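Local coordinates for lipoprotein (Streptococcus pneumoniae, PDB 3CX3) that binds zinc as a pneumococcal lipoprotein and probably delivers it to an ABC transporter for uptake, at residues Lys228-Glu233 against Val250-Leu255. Sequence-based numbering, arbitrary orientation.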
ATOM      1  N   LYS A 228      23.098  -6.852  -3.331  1.00 48.30           N
ATOM      2  CA  LYS A 228      23.589  -6.708  -4.694  1.00 48.13           C
ATOM      3  C   LYS A 228      22.777  -5.686  -5.460  1.00 48.63           C
ATOM      4  O   LYS A 228      23.282  -5.023  -6.362  1.00 47.81           O
ATOM      5  CB  LYS A 228      23.499  -8.056  -5.408  1.00 48.62           C
ATOM      6  CG  LYS A 228      24.412  -9.148  -4.832  1.00 50.14           C
ATOM      7  CD  LYS A 228      24.181 -10.511  -5.524  1.00 54.06           C
ATOM      8  CE  LYS A 228      25.438 -11.431  -5.408  1.00 55.91           C
ATOM      9  NZ  LYS A 228      25.140 -12.844  -5.902  1.00 56.00           N
ATOM     10  N   THR A 229      21.509  -5.566  -5.083  1.00 50.74           N
ATOM     11  CA  THR A 229      20.574  -4.673  -5.732  1.00 54.35           C
ATOM     12  C   THR A 229      19.935  -3.815  -4.652  1.00 55.16           C
ATOM     13  O   THR A 229      19.447  -4.332  -3.656  1.00 55.52           O
ATOM     14  CB  THR A 229      19.483  -5.487  -6.497  1.00 54.67           C
ATOM     15  OG1 THR A 229      20.096  -6.265  -7.537  1.00 56.10           O
ATOM     16  CG2 THR A 229      18.433  -4.583  -7.104  1.00 55.51           C
ATOM     17  N   ILE A 230      19.976  -2.502  -4.835  1.00 55.59           N
ATOM     18  CA  ILE A 230      19.110  -1.637  -4.062  1.00 55.33           C
ATOM     19  C   ILE A 230      17.843  -1.472  -4.903  1.00 54.86           C
ATOM     20  O   ILE A 230      17.921  -1.273  -6.121  1.00 54.69           O
ATOM     21  CB  ILE A 230      19.785  -0.290  -3.661  1.00 55.64           C
ATOM     22  CG1 ILE A 230      20.534   0.339  -4.835  1.00 55.80           C
ATOM     23  CG2 ILE A 230      20.766  -0.500  -2.495  1.00 55.13           C
ATOM     24  CD1 ILE A 230      21.138   1.692  -4.517  1.00 56.63           C
ATOM     25  N   PHE A 231      16.686  -1.630  -4.272  1.00 53.89           N
ATOM     26  CA  PHE A 231      15.418  -1.515  -4.975  1.00 53.54           C
ATOM     27  C   PHE A 231      14.833  -0.097  -4.870  1.00 54.26           C
ATOM     28  O   PHE A 231      14.324   0.299  -3.821  1.00 53.82           O
ATOM     29  CB  PHE A 231      14.406  -2.542  -4.454  1.00 53.43           C
ATOM     30  CG  PHE A 231      14.732  -3.967  -4.801  1.00 52.34           C
ATOM     31  CD1 PHE A 231      14.562  -4.444  -6.104  1.00 52.60           C
ATOM     32  CD2 PHE A 231      15.182  -4.851  -3.816  1.00 51.85           C
ATOM     33  CE1 PHE A 231      14.848  -5.790  -6.427  1.00 52.02           C
ATOM     34  CE2 PHE A 231      15.481  -6.198  -4.121  1.00 51.49           C
ATOM     35  CZ  PHE A 231      15.303  -6.667  -5.429  1.00 51.92           C
ATOM     36  N   THR A 232      14.910   0.662  -5.963  1.00 55.61           N
ATOM     37  CA  THR A 232      14.289   1.978  -6.013  1.00 57.31           C
ATOM     38  C   THR A 232      12.872   1.877  -6.528  1.00 58.06           C
ATOM     39  O   THR A 232      12.403   0.794  -6.852  1.00 57.60           O
ATOM     40  CB  THR A 232      15.057   2.963  -6.918  1.00 57.40           C
ATOM     41  OG1 THR A 232      15.383   2.335  -8.165  1.00 58.67           O
ATOM     42  CG2 THR A 232      16.314   3.440  -6.239  1.00 57.76           C
ATOM     43  N   GLU A 233      12.191   3.017  -6.566  1.00 59.96           N
ATOM     44  CA  GLU A 233      10.964   3.172  -7.337  1.00 62.25           C
ATOM     45  C   GLU A 233      11.243   4.076  -8.536  1.00 63.99           C
ATOM     46  O   GLU A 233      12.374   4.515  -8.756  1.00 63.97           O
ATOM     47  CB  GLU A 233       9.856   3.793  -6.488  1.00 61.98           C
ATOM     48  CG  GLU A 233       9.674   3.196  -5.099  1.00 62.61           C
ATOM     49  CD  GLU A 233       9.393   4.273  -4.059  1.00 64.16           C
ATOM     50  OE1 GLU A 233       9.322   5.458  -4.458  1.00 66.16           O
ATOM     51  OE2 GLU A 233       9.252   3.952  -2.853  1.00 62.79           O
ATOM     52  N   VAL A 250      27.236  -1.967  -5.857  1.00 89.11           N
ATOM     53  CA  VAL A 250      26.665  -1.936  -7.211  1.00 88.32           C
ATOM     54  C   VAL A 250      25.157  -2.280  -7.204  1.00 86.14           C
ATOM     55  O   VAL A 250      24.605  -2.654  -6.165  1.00 85.92           O
ATOM     56  CB  VAL A 250      27.411  -2.930  -8.181  1.00 88.65           C
ATOM     57  CG1 VAL A 250      28.919  -2.688  -8.198  1.00 88.96           C
ATOM     58  CG2 VAL A 250      27.114  -4.395  -7.832  1.00 89.44           C
ATOM     59  N   GLY A 251      24.505  -2.129  -8.360  1.00 83.34           N
ATOM     60  CA  GLY A 251      23.195  -2.740  -8.631  1.00 79.68           C
ATOM     61  C   GLY A 251      21.926  -2.005  -8.229  1.00 77.24           C
ATOM     62  O   GLY A 251      21.675  -1.801  -7.043  1.00 77.10           O
ATOM     63  N   LEU A 252      21.110  -1.650  -9.227  1.00 74.69           N
ATOM     64  CA  LEU A 252      19.827  -0.948  -9.029  1.00 72.05           C
ATOM     65  C   LEU A 252      18.640  -1.576  -9.770  1.00 70.45           C
ATOM     66  O   LEU A 252      18.667  -1.723 -10.991  1.00 70.32           O
ATOM     67  CB  LEU A 252      19.939   0.521  -9.459  1.00 72.11           C
ATOM     68  CG  LEU A 252      19.845   1.642  -8.417  1.00 71.50           C
ATOM     69  CD1 LEU A 252      19.913   2.995  -9.097  1.00 70.61           C
ATOM     70  CD2 LEU A 252      18.567   1.522  -7.628  1.00 70.98           C
ATOM     71  N   LYS A 253      17.600  -1.936  -9.020  1.00 68.15           N
ATOM     72  CA  LYS A 253      16.319  -2.376  -9.593  1.00 65.67           C
ATOM     73  C   LYS A 253      15.140  -1.749  -8.863  1.00 62.10           C
ATOM     74  O   LYS A 253      15.213  -1.483  -7.674  1.00 61.38           O
ATOM     75  CB  LYS A 253      16.180  -3.900  -9.604  1.00 66.62           C
ATOM     76  CG  LYS A 253      16.947  -4.552 -10.727  1.00 70.20           C
ATOM     77  CD  LYS A 253      16.278  -5.831 -11.195  1.00 77.08           C
ATOM     78  CE  LYS A 253      16.539  -6.979 -10.234  1.00 80.35           C
ATOM     79  NZ  LYS A 253      16.411  -8.314 -10.908  1.00 81.28           N
ATOM     80  N   THR A 254      14.063  -1.518  -9.603  1.00 58.06           N
ATOM     81  CA  THR A 254      12.885  -0.851  -9.072  1.00 54.06           C
ATOM     82  C   THR A 254      11.836  -1.839  -8.590  1.00 50.76           C
ATOM     83  O   THR A 254      11.558  -2.821  -9.266  1.00 50.02           O
ATOM     84  CB  THR A 254      12.282   0.153 -10.088  1.00 54.06           C
ATOM     85  OG1 THR A 254      10.889   0.353  -9.813  1.00 53.69           O
ATOM     86  CG2 THR A 254      12.433  -0.354 -11.489  1.00 54.19           C
ATOM     87  N   LEU A 255      11.263  -1.546  -7.419  1.00 47.25           N
ATOM     88  CA  LEU A 255      10.302  -2.413  -6.734  1.00 43.57           C
ATOM     89  C   LEU A 255       9.124  -1.537  -6.264  1.00 42.23           C
ATOM     90  O   LEU A 255       9.342  -0.595  -5.496  1.00 42.44           O
ATOM     91  CB  LEU A 255      11.005  -3.008  -5.522  1.00 43.05           C
ATOM     92  CG  LEU A 255      10.992  -4.442  -4.966  1.00 41.36           C
ATOM     93  CD1 LEU A 255      10.857  -4.299  -3.486  1.00 37.67           C
ATOM     94  CD2 LEU A 255       9.922  -5.399  -5.532  1.00 39.03           C
TER
HETATM   95  O   HOH W   1      11.401   0.247  -4.149  1.00 38.12           O
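Phe231 turns CG anti to its own carbonyl carbon (chi1 -69°), which brings a ring face under Leu255: Leu255 CG sits over that face, 4.1 Å from the centroid, in a CH-pi contact. Thr229 has CG2 anti to the backbone N, and this methyl packs 3.4 Å from Lys253 CB while also covering the rim of a Phe231 face. Beyond CB, the lysine runs the same way as the phenylalanine before the chain bends away at chi3. On the other sheet face, Leu252 CD2 wedges between Ile230 CG1 at 3.6 Å and Thr232 CG2 at 3.3 Å, crossing the threonine at about a right angle. The backbones are neighbouring parallel strands, 252-254 lying at one edge of the four-stranded parallel sheet, joined through helix 239-245 in a beta-alpha-beta unit. Ile230 bonds on both its polar backbone atoms: its N reaches Gly251 O at 2.9 Å, nearly straight at 164°, and its O accepts from Lys253 N at 3.0 Å. Helix 239-245 covers the Ile230 and Leu252 side; helix 268-281 packs on Phe231 and Leu255. A water lies within hydrogen-bonding distance of Phe231 O and Leu255 O where the strands end. Just past strand 230-232, Glu233 OE2 hydrogen-bonds ND1 of the zinc ligand His184, a second-shell tie to the metal site.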